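Local coordinates for protein UDP-glucose:anthocyanidin 3-O-glucosyltransferase (Clitoria ternatea, PDB 4REL) that belongs to the GT-B clan of glycosyltransferases and is built from two Rossmann-like domains, with 3,5,7-trihydroxy-2-(4-hydroxyphenyl)-4H-chromen-4-one bound in a pocket of the model, at residues A[139-147]-A[218-229]; A[211-219]-A[421-431]. All coordinates share one frame; numbering follows the deposited sequence.

In the fold
From the N terminus, the chain completes strand 131-135 of the seven-stranded parallel sheet and enters the turns 139-147. Interaction 1 closes the first loop: 70 residues later, helix 220-229 comes back against these turns. Shortly before it, 211-219 leaves strand 208-211 of the same sheet, and interaction 2 closes a longer loop of 201 residues that includes the whole six-stranded sheet, ending at 421-431. The two loops cross, since their segments alternate, and they share Asp218 and Pro219. With centres about 16 Å apart they touch directly, Ser139 packing on Val211 and Phe213. Together they tie turns 139-147 to helix 220-229, and the loop before it to the end of helix 409-425 and the chain beyond.

Interaction 1 of 2, residues A[139-147]-A[218-229]; sequences SCSLSLYFN and DPPLFVKYMRSK
Phe222 and Met226, one turn apart on helix 220-229, pack on Cys140, Leu142 and Phe146 of the turns 139-147 that follow strand 131-135 in the N-terminal Rossmann-like domain of this GT-B fold. With CG anti to the backbone N (chi1 157°), Phe222 reaches across and presents one ring face to Cys140, whose CA lies 4.1 Å from the ring centroid in a CH-pi contact. Cys140 SG stands farther off, almost on the ring normal, and also touches Pro219 CD. The ring edge meets Ser143 OG in its plane, at 3.0 Å from Phe222 CD1. Met226, bent at chi2 and chi3, brings its methyl CE against both Leu142 CB and Phe146 CE2, 3.7 Å from the latter, while SD makes an oblique Met-aromatic contact with Phe146. Over one face of the Phe146 ring runs the aliphatic part of Lys229, with CB 4.2 Å from the centroid; the lysine chain and the Phe146 side chain run antiparallel, alongside one another.

Polar contacts lie toward both ends. At the Asn147 end, Asn147 ND2 donates to Tyr225 OH (3.0 Å) and to Ser143 O, which also accepts from Phe146 N on the opposite face of its carbonyl plane. These two bonds hold the Asn147 amide, its plane 29° from that of the Tyr225 ring. A water joins Phe146 O to Lys229 NZ, weakly at the lysine. Tyr145, in the same turns but directed elsewhere, lines the ligand pocket, whereas Leu233 and Tyr235 of strand 233-235 pack against the helix. At the Ser139 end, Asp218 OD2 is hydrogen-bonded to Tyr235 OH, and Ser139 OG donates to Asp218 OD1 at 2.6 Å, on the syn side and 19° out of the carboxylate plane.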
loop_
_atom_site.group_PDB
_atom_site.type_symbol
_atom_site.label_atom_id
_atom_site.label_comp_id
_atom_site.label_asym_id
_atom_site.label_seq_id
_atom_site.Cartn_x
_atom_site.Cartn_y
_atom_site.Cartn_z
ATOM N N SER A 139 -1.118 -3.435 7.225
ATOM C CA SER A 139 -2.067 -3.483 8.335
ATOM C C SER A 139 -1.354 -3.538 9.687
ATOM O O SER A 139 -1.642 -2.748 10.585
ATOM C CB SER A 139 -2.991 -4.697 8.181
ATOM O OG SER A 139 -2.228 -5.894 8.100
ATOM N N CYS A 140 -0.389 -4.445 9.809
ATOM C CA CYS A 140 0.326 -4.650 11.071
ATOM C C CYS A 140 1.077 -3.427 11.604
ATOM O O CYS A 140 1.306 -3.316 12.809
ATOM C CB CYS A 140 1.265 -5.867 10.975
ATOM S SG CYS A 140 0.365 -7.423 10.780
ATOM N N SER A 141 1.441 -2.496 10.730
ATOM C CA SER A 141 2.234 -1.358 11.184
ATOM C C SER A 141 1.427 -0.421 12.080
ATOM O O SER A 141 1.998 0.413 12.761
ATOM C CB SER A 141 2.864 -0.608 10.005
ATOM O OG SER A 141 1.882 0.091 9.281
ATOM N N LEU A 142 0.100 -0.569 12.101
ATOM C CA LEU A 142 -0.739 0.236 13.004
ATOM C C LEU A 142 -0.259 0.172 14.453
ATOM O O LEU A 142 -0.310 1.169 15.181
ATOM C CB LEU A 142 -2.202 -0.224 12.951
ATOM C CG LEU A 142 -3.043 0.318 11.804
ATOM C CD1 LEU A 142 -4.362 -0.432 11.752
ATOM C CD2 LEU A 142 -3.262 1.807 12.013
ATOM N N SER A 143 0.211 -1.000 14.866
ATOM C CA SER A 143 0.616 -1.207 16.253
ATOM C C SER A 143 1.801 -0.355 16.669
ATOM O O SER A 143 1.897 0.063 17.823
ATOM C CB SER A 143 0.909 -2.683 16.508
ATOM O OG SER A 143 -0.303 -3.385 16.643
ATOM N N LEU A 144 2.695 -0.095 15.721
ATOM C CA LEU A 144 3.909 0.666 15.999
ATOM C C LEU A 144 3.619 2.024 16.626
ATOM O O LEU A 144 4.312 2.453 17.550
ATOM C CB LEU A 144 4.709 0.872 14.711
ATOM C CG LEU A 144 5.057 -0.380 13.916
ATOM C CD1 LEU A 144 5.738 0.010 12.610
ATOM C CD2 LEU A 144 5.956 -1.275 14.742
ATOM N N TYR A 145 2.582 2.694 16.127
ATOM C CA TYR A 145 2.317 4.079 16.501
ATOM C C TYR A 145 1.764 4.243 17.914
ATOM O O TYR A 145 1.719 5.350 18.445
ATOM C CB TYR A 145 1.446 4.744 15.421
ATOM C CG TYR A 145 2.191 4.708 14.109
ATOM C CD1 TYR A 145 3.266 5.552 13.893
ATOM C CD2 TYR A 145 1.883 3.767 13.133
ATOM C CE1 TYR A 145 3.997 5.501 12.723
ATOM C CE2 TYR A 145 2.607 3.711 11.949
ATOM C CZ TYR A 145 3.659 4.584 11.754
ATOM O OH TYR A 145 4.395 4.543 10.591
ATOM N N PHE A 146 1.388 3.129 18.533
ATOM C CA PHE A 146 0.968 3.132 19.929
ATOM C C PHE A 146 2.080 2.727 20.886
ATOM O O PHE A 146 1.857 2.612 22.098
ATOM C CB PHE A 146 -0.238 2.218 20.104
ATOM C CG PHE A 146 -1.464 2.726 19.413
ATOM C CD1 PHE A 146 -2.398 3.476 20.109
ATOM C CD2 PHE A 146 -1.671 2.477 18.063
ATOM C CE1 PHE A 146 -3.530 3.963 19.478
ATOM C CE2 PHE A 146 -2.799 2.968 17.423
ATOM C CZ PHE A 146 -3.728 3.705 18.133
ATOM N N ASN A 147 3.285 2.550 20.348
ATOM C CA ASN A 147 4.402 2.040 21.138
ATOM C C ASN A 147 5.726 2.693 20.755
ATOM O O ASN A 147 6.770 2.058 20.816
ATOM C CB ASN A 147 4.510 0.515 20.988
ATOM C CG ASN A 147 3.305 -0.214 21.553
ATOM O OD1 ASN A 147 3.231 -0.484 22.757
ATOM N ND2 ASN A 147 2.354 -0.541 20.688
ATOM N N ASP A 218 -4.493 -11.119 9.291
ATOM C CA ASP A 218 -3.752 -10.463 10.365
ATOM C C ASP A 218 -3.749 -11.361 11.595
ATOM O O ASP A 218 -4.698 -12.117 11.818
ATOM C CB ASP A 218 -4.379 -9.102 10.707
ATOM C CG ASP A 218 -3.993 -8.011 9.726
ATOM O OD1 ASP A 218 -3.036 -8.216 8.940
ATOM O OD2 ASP A 218 -4.648 -6.943 9.737
ATOM N N PRO A 219 -2.681 -11.287 12.406
ATOM C CA PRO A 219 -2.665 -12.092 13.633
ATOM C C PRO A 219 -3.830 -11.686 14.524
ATOM O O PRO A 219 -4.022 -10.486 14.748
ATOM C CB PRO A 219 -1.343 -11.705 14.286
ATOM C CG PRO A 219 -0.477 -11.242 13.134
ATOM C CD PRO A 219 -1.424 -10.542 12.209
ATOM N N PRO A 220 -4.633 -12.663 14.982
ATOM C CA PRO A 220 -5.828 -12.360 15.780
ATOM C C PRO A 220 -5.531 -11.512 17.025
ATOM O O PRO A 220 -6.353 -10.666 17.387
ATOM C CB PRO A 220 -6.343 -13.747 16.177
ATOM C CG PRO A 220 -5.852 -14.650 15.094
ATOM C CD PRO A 220 -4.522 -14.098 14.660
ATOM N N LEU A 221 -4.382 -11.724 17.666
ATOM C CA LEU A 221 -4.005 -10.900 18.821
ATOM C C LEU A 221 -3.713 -9.454 18.444
ATOM O O LEU A 221 -4.022 -8.537 19.204
ATOM C CB LEU A 221 -2.796 -11.489 19.554
ATOM C CG LEU A 221 -3.117 -12.314 20.794
ATOM C CD1 LEU A 221 -3.998 -13.502 20.442
ATOM C CD2 LEU A 221 -1.832 -12.767 21.475
ATOM N N PHE A 222 -3.092 -9.247 17.284
ATOM C CA PHE A 222 -2.908 -7.894 16.784
ATOM C C PHE A 222 -4.268 -7.233 16.573
ATOM O O PHE A 222 -4.457 -6.061 16.917
ATOM C CB PHE A 222 -2.089 -7.876 15.482
ATOM C CG PHE A 222 -2.323 -6.654 14.648
ATOM C CD1 PHE A 222 -1.686 -5.459 14.944
ATOM C CD2 PHE A 222 -3.193 -6.695 13.562
ATOM C CE1 PHE A 222 -1.925 -4.314 14.165
ATOM C CE2 PHE A 222 -3.427 -5.568 12.794
ATOM C CZ PHE A 222 -2.794 -4.378 13.098
ATOM N N VAL A 223 -5.217 -7.978 16.007
ATOM C CA VAL A 223 -6.526 -7.414 15.722
ATOM C C VAL A 223 -7.195 -7.037 17.032
ATOM O O VAL A 223 -7.733 -5.937 17.153
ATOM C CB VAL A 223 -7.410 -8.382 14.915
ATOM C CG1 VAL A 223 -8.815 -7.816 14.747
ATOM C CG2 VAL A 223 -6.774 -8.668 13.550
ATOM N N LYS A 224 -7.130 -7.932 18.020
ATOM C CA LYS A 224 -7.695 -7.640 19.340
ATOM C C LYS A 224 -7.022 -6.438 19.982
ATOM O O LYS A 224 -7.691 -5.583 20.548
ATOM C CB LYS A 224 -7.602 -8.848 20.276
ATOM C CG LYS A 224 -8.604 -9.934 19.962
ATOM C CD LYS A 224 -8.605 -10.994 21.053
ATOM C CE LYS A 224 -9.709 -12.013 20.819
ATOM N NZ LYS A 224 -9.803 -12.993 21.936
ATOM N N TYR A 225 -5.699 -6.373 19.887
ATOM C CA TYR A 225 -4.973 -5.223 20.414
ATOM C C TYR A 225 -5.460 -3.911 19.789
ATOM O O TYR A 225 -5.711 -2.933 20.497
ATOM C CB TYR A 225 -3.462 -5.397 20.212
ATOM C CG TYR A 225 -2.632 -4.221 20.682
ATOM C CD1 TYR A 225 -2.353 -4.040 22.030
ATOM C CD2 TYR A 225 -2.116 -3.303 19.774
ATOM C CE1 TYR A 225 -1.582 -2.972 22.462
ATOM C CE2 TYR A 225 -1.344 -2.229 20.197
ATOM C CZ TYR A 225 -1.086 -2.072 21.540
ATOM O OH TYR A 225 -0.323 -1.021 21.971
ATOM N N MET A 226 -5.611 -3.880 18.470
ATOM C CA MET A 226 -6.040 -2.647 17.835
ATOM C C MET A 226 -7.473 -2.296 18.200
ATOM O O MET A 226 -7.803 -1.128 18.333
ATOM C CB MET A 226 -5.857 -2.695 16.318
ATOM C CG MET A 226 -4.400 -2.732 15.885
ATOM S SD MET A 226 -3.423 -1.356 16.552
ATOM C CE MET A 226 -4.526 -0.005 16.155
ATOM N N ARG A 227 -8.326 -3.302 18.376
ATOM C CA ARG A 227 -9.704 -3.032 18.784
ATOM C C ARG A 227 -9.734 -2.359 20.150
ATOM O O ARG A 227 -10.608 -1.541 20.430
ATOM C CB ARG A 227 -10.547 -4.311 18.809
ATOM C CG ARG A 227 -10.769 -4.916 17.440
ATOM C CD ARG A 227 -11.867 -5.973 17.447
ATOM N NE ARG A 227 -11.858 -6.738 16.204
ATOM C CZ ARG A 227 -12.327 -6.289 15.044
ATOM N NH1 ARG A 227 -12.870 -5.079 14.960
ATOM N NH2 ARG A 227 -12.270 -7.061 13.968
ATOM N N SER A 228 -8.772 -2.706 20.994
ATOM C CA SER A 228 -8.706 -2.144 22.339
ATOM C C SER A 228 -8.228 -0.690 22.332
ATOM O O SER A 228 -8.376 0.027 23.320
ATOM C CB SER A 228 -7.795 -2.983 23.235
ATOM O OG SER A 228 -6.439 -2.665 23.010
ATOM N N LYS A 229 -7.662 -0.253 21.214
ATOM C CA LYS A 229 -7.127 1.105 21.111
ATOM C C LYS A 229 -8.047 2.064 20.374
ATOM O O LYS A 229 -7.895 3.280 20.492
ATOM C CB LYS A 229 -5.775 1.089 20.393
ATOM C CG LYS A 229 -4.682 0.334 21.152
ATOM C CD LYS A 229 -4.305 1.054 22.448
ATOM C CE LYS A 229 -3.173 0.335 23.171
ATOM N NZ LYS A 229 -2.602 1.155 24.289
HETATM O O HOH W 1 -0.473 3.755 23.624
#

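Interaction 2 of 2, residues A[211-219]-A[421-431]; sequences VNFFAELDP and IVQDAVGPHGQ
Phe214 sets its ring against Val422, near the C-terminal end of helix 409-425, as the chain 211-219 leaves the N-terminal sheet. Val422 CG1 sits over one ring face, 3.8 Å from the centroid, in a CH-pi contact, and Val426 CG1 approaches obliquely at 3.7 Å from Phe214 CE1. Ala215 opens a short 3-10 turn, 215-217, and brings its methyl to Gln431 CB at the edge of the contact. Glu216 then lies across the end of the helix. Its CB rests on Ile421 CG2, and a bend at chi2 (84°) folds the carboxylate back over Ala425, with OE1 3.3 Å from Ala425 CB. Beyond the Gly427-Gly430 type I turn, Gln431 N donates to Glu216 OE2 along a straight bond of 3.2 Å, on the syn side and 16° out of the carboxylate plane. A water lies between Glu216 OE1 and the Ala425 carbonyl oxygen, and a second donates to Glu216 OE2 and, weakly, to Asp424 O. The acid thus bridges the helix end and the chain that follows it. Leu217 completes the apolar row by dividing its two methyls: CD2 meets Ile421 CG2 at 3.9 Å, and CD1 meets Val422 CG2 at 3.8 Å.

In this two-domain fold the contact joins a loop of the N-terminal sheet domain to the end of helix 409-425 and the connection to helix 431-445, the C-terminal helices that follow the six-stranded sheet. Met350 and Val353 of helix 346-354 pack on Phe214 and Leu217, and Tyr235 of strand 233-235 touches Ala215.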
loop_
_atom_site.group_PDB
_atom_site.type_symbol
_atom_site.label_atom_id
_atom_site.label_comp_id
_atom_site.label_asym_id
_atom_site.label_seq_id
_atom_site.Cartn_x
_atom_site.Cartn_y
_atom_site.Cartn_z
ATOM N N VAL A 211 -9.427 -0.461 7.568
ATOM C CA VAL A 211 -8.182 -1.066 7.108
ATOM C C VAL A 211 -8.404 -1.713 5.747
ATOM O O VAL A 211 -9.342 -2.485 5.566
ATOM C CB VAL A 211 -7.646 -2.124 8.102
ATOM C CG1 VAL A 211 -6.378 -2.763 7.545
ATOM C CG2 VAL A 211 -7.362 -1.500 9.462
ATOM N N ASN A 212 -7.519 -1.402 4.803
ATOM C CA ASN A 212 -7.626 -1.865 3.422
ATOM C C ASN A 212 -6.969 -3.237 3.286
ATOM O O ASN A 212 -5.993 -3.399 2.559
ATOM C CB ASN A 212 -6.897 -0.868 2.511
ATOM C CG ASN A 212 -7.289 -1.004 1.054
ATOM O OD1 ASN A 212 -8.473 -1.148 0.728
ATOM N ND2 ASN A 212 -6.291 -0.963 0.162
ATOM N N PHE A 213 -7.497 -4.229 3.990
ATOM C CA PHE A 213 -6.874 -5.547 3.992
ATOM C C PHE A 213 -7.863 -6.632 4.418
ATOM O O PHE A 213 -9.057 -6.381 4.553
ATOM C CB PHE A 213 -5.649 -5.534 4.917
ATOM C CG PHE A 213 -4.653 -6.617 4.614
ATOM C CD1 PHE A 213 -4.103 -6.727 3.345
ATOM C CD2 PHE A 213 -4.271 -7.520 5.592
ATOM C CE1 PHE A 213 -3.183 -7.724 3.047
ATOM C CE2 PHE A 213 -3.361 -8.528 5.305
ATOM C CZ PHE A 213 -2.813 -8.630 4.034
ATOM N N PHE A 214 -7.349 -7.838 4.624
ATOM C CA PHE A 214 -8.164 -8.991 4.982
ATOM C C PHE A 214 -7.938 -9.319 6.454
ATOM O O PHE A 214 -6.844 -9.729 6.838
ATOM C CB PHE A 214 -7.746 -10.196 4.122
ATOM C CG PHE A 214 -7.604 -9.885 2.647
ATOM C CD1 PHE A 214 -8.727 -9.768 1.837
ATOM C CD2 PHE A 214 -6.349 -9.737 2.071
ATOM C CE1 PHE A 214 -8.595 -9.485 0.481
ATOM C CE2 PHE A 214 -6.208 -9.460 0.717
ATOM C CZ PHE A 214 -7.334 -9.333 -0.079
ATOM N N ALA A 215 -8.966 -9.139 7.281
ATOM C CA ALA A 215 -8.834 -9.366 8.717
ATOM C C ALA A 215 -8.339 -10.778 9.026
ATOM O O ALA A 215 -7.577 -10.988 9.974
ATOM C CB ALA A 215 -10.166 -9.106 9.414
ATOM N N GLU A 216 -8.770 -11.733 8.205
ATOM C CA GLU A 216 -8.432 -13.145 8.390
ATOM C C GLU A 216 -6.939 -13.432 8.233
ATOM O O GLU A 216 -6.455 -14.481 8.664
ATOM C CB GLU A 216 -9.256 -14.004 7.419
ATOM C CG GLU A 216 -10.761 -14.004 7.689
ATOM C CD GLU A 216 -11.506 -12.820 7.074
ATOM O OE1 GLU A 216 -10.860 -11.861 6.593
ATOM O OE2 GLU A 216 -12.755 -12.857 7.068
ATOM N N LEU A 217 -6.204 -12.501 7.634
ATOM C CA LEU A 217 -4.761 -12.668 7.434
ATOM C C LEU A 217 -3.909 -12.030 8.522
ATOM O O LEU A 217 -2.722 -12.330 8.637
ATOM C CB LEU A 217 -4.324 -12.102 6.078
ATOM C CG LEU A 217 -4.530 -12.953 4.833
ATOM C CD1 LEU A 217 -3.778 -12.326 3.657
ATOM C CD2 LEU A 217 -4.041 -14.367 5.076
ATOM N N ASP A 218 -4.493 -11.119 9.291
ATOM C CA ASP A 218 -3.752 -10.463 10.365
ATOM C C ASP A 218 -3.749 -11.361 11.595
ATOM O O ASP A 218 -4.698 -12.117 11.818
ATOM C CB ASP A 218 -4.379 -9.102 10.707
ATOM C CG ASP A 218 -3.993 -8.011 9.726
ATOM O OD1 ASP A 218 -3.036 -8.216 8.940
ATOM O OD2 ASP A 218 -4.648 -6.943 9.737
ATOM N N PRO A 219 -2.681 -11.287 12.406
ATOM C CA PRO A 219 -2.665 -12.092 13.633
ATOM C C PRO A 219 -3.830 -11.686 14.524
ATOM O O PRO A 219 -4.022 -10.486 14.748
ATOM C CB PRO A 219 -1.343 -11.705 14.286
ATOM C CG PRO A 219 -0.477 -11.242 13.134
ATOM C CD PRO A 219 -1.424 -10.542 12.209
ATOM N N ILE A 421 -7.564 -18.654 1.935
ATOM C CA ILE A 421 -8.044 -17.798 3.025
ATOM C C ILE A 421 -8.592 -16.468 2.495
ATOM O O ILE A 421 -9.676 -16.029 2.902
ATOM C CB ILE A 421 -6.934 -17.552 4.072
ATOM C CG1 ILE A 421 -6.635 -18.851 4.825
ATOM C CG2 ILE A 421 -7.330 -16.453 5.056
ATOM C CD1 ILE A 421 -5.339 -18.818 5.601
ATOM N N VAL A 422 -7.859 -15.839 1.577
ATOM C CA VAL A 422 -8.328 -14.594 0.972
ATOM C C VAL A 422 -9.638 -14.832 0.216
ATOM O O VAL A 422 -10.589 -14.054 0.353
ATOM C CB VAL A 422 -7.265 -13.948 0.042
ATOM C CG1 VAL A 422 -7.875 -12.808 -0.755
ATOM C CG2 VAL A 422 -6.084 -13.449 0.847
ATOM N N GLN A 423 -9.710 -15.918 -0.552
ATOM C CA GLN A 423 -10.929 -16.192 -1.322
ATOM C C GLN A 423 -12.133 -16.316 -0.400
ATOM O O GLN A 423 -13.205 -15.783 -0.687
ATOM C CB GLN A 423 -10.761 -17.427 -2.232
ATOM C CG GLN A 423 -9.907 -17.138 -3.460
ATOM C CD GLN A 423 -9.503 -18.369 -4.245
ATOM O OE1 GLN A 423 -9.459 -18.345 -5.484
ATOM N NE2 GLN A 423 -9.170 -19.438 -3.535
ATOM N N ASP A 424 -11.950 -16.980 0.733
ATOM C CA ASP A 424 -13.043 -17.090 1.701
ATOM C C ASP A 424 -13.304 -15.773 2.468
ATOM O O ASP A 424 -14.414 -15.536 2.943
ATOM C CB ASP A 424 -12.814 -18.276 2.648
ATOM C CG ASP A 424 -12.751 -19.616 1.906
ATOM O OD1 ASP A 424 -13.482 -19.788 0.903
ATOM O OD2 ASP A 424 -11.972 -20.500 2.326
ATOM N N ALA A 425 -12.294 -14.913 2.559
ATOM C CA ALA A 425 -12.417 -13.621 3.253
ATOM C C ALA A 425 -13.258 -12.616 2.455
ATOM O O ALA A 425 -14.015 -11.824 3.031
ATOM C CB ALA A 425 -11.044 -13.032 3.543
ATOM N N VAL A 426 -13.109 -12.643 1.131
ATOM C CA VAL A 426 -13.842 -11.722 0.258
ATOM C C VAL A 426 -15.228 -12.257 -0.060
ATOM O O VAL A 426 -16.019 -11.604 -0.748
ATOM C CB VAL A 426 -13.095 -11.456 -1.054
ATOM C CG1 VAL A 426 -11.653 -11.149 -0.768
ATOM C CG2 VAL A 426 -13.219 -12.648 -1.985
ATOM N N GLY A 427 -15.516 -13.452 0.445
ATOM C CA GLY A 427 -16.831 -14.044 0.294
ATOM C C GLY A 427 -17.899 -13.267 1.034
ATOM O O GLY A 427 -17.590 -12.407 1.858
ATOM N N PRO A 428 -19.172 -13.587 0.761
ATOM C CA PRO A 428 -20.354 -12.890 1.285
ATOM C C PRO A 428 -20.508 -13.027 2.796
ATOM O O PRO A 428 -21.363 -12.363 3.387
ATOM C CB PRO A 428 -21.511 -13.604 0.586
ATOM C CG PRO A 428 -20.986 -14.980 0.321
ATOM C CD PRO A 428 -19.539 -14.784 -0.018
ATOM N N HIS A 429 -19.694 -13.884 3.406
ATOM C CA HIS A 429 -19.748 -14.117 4.844
ATOM C C HIS A 429 -18.457 -13.733 5.554
ATOM O O HIS A 429 -18.330 -13.925 6.764
ATOM C CB HIS A 429 -20.051 -15.584 5.129
ATOM C CG HIS A 429 -21.503 -15.924 5.038
ATOM N ND1 HIS A 429 -22.419 -15.519 5.985
ATOM C CD2 HIS A 429 -22.198 -16.628 4.116
ATOM C CE1 HIS A 429 -23.618 -15.958 5.649
ATOM N NE2 HIS A 429 -23.512 -16.634 4.519
ATOM N N GLY A 430 -17.493 -13.212 4.802
ATOM C CA GLY A 430 -16.255 -12.743 5.397
ATOM C C GLY A 430 -16.550 -11.621 6.371
ATOM O O GLY A 430 -17.655 -11.067 6.365
ATOM N N GLN A 431 -15.578 -11.292 7.214
ATOM C CA GLN A 431 -15.766 -10.220 8.184
ATOM C C GLN A 431 -16.058 -8.927 7.449
ATOM O O GLN A 431 -16.905 -8.135 7.868
ATOM C CB GLN A 431 -14.520 -10.037 9.054
ATOM C CG GLN A 431 -14.743 -9.056 10.189
ATOM C CD GLN A 431 -15.968 -9.419 11.013
ATOM O OE1 GLN A 431 -16.159 -10.579 11.377
ATOM N NE2 GLN A 431 -16.813 -8.432 11.294
HETATM O O HOH W 2 -12.929 -10.468 5.175
HETATM O O HOH W 3 -13.582 -15.828 6.184
#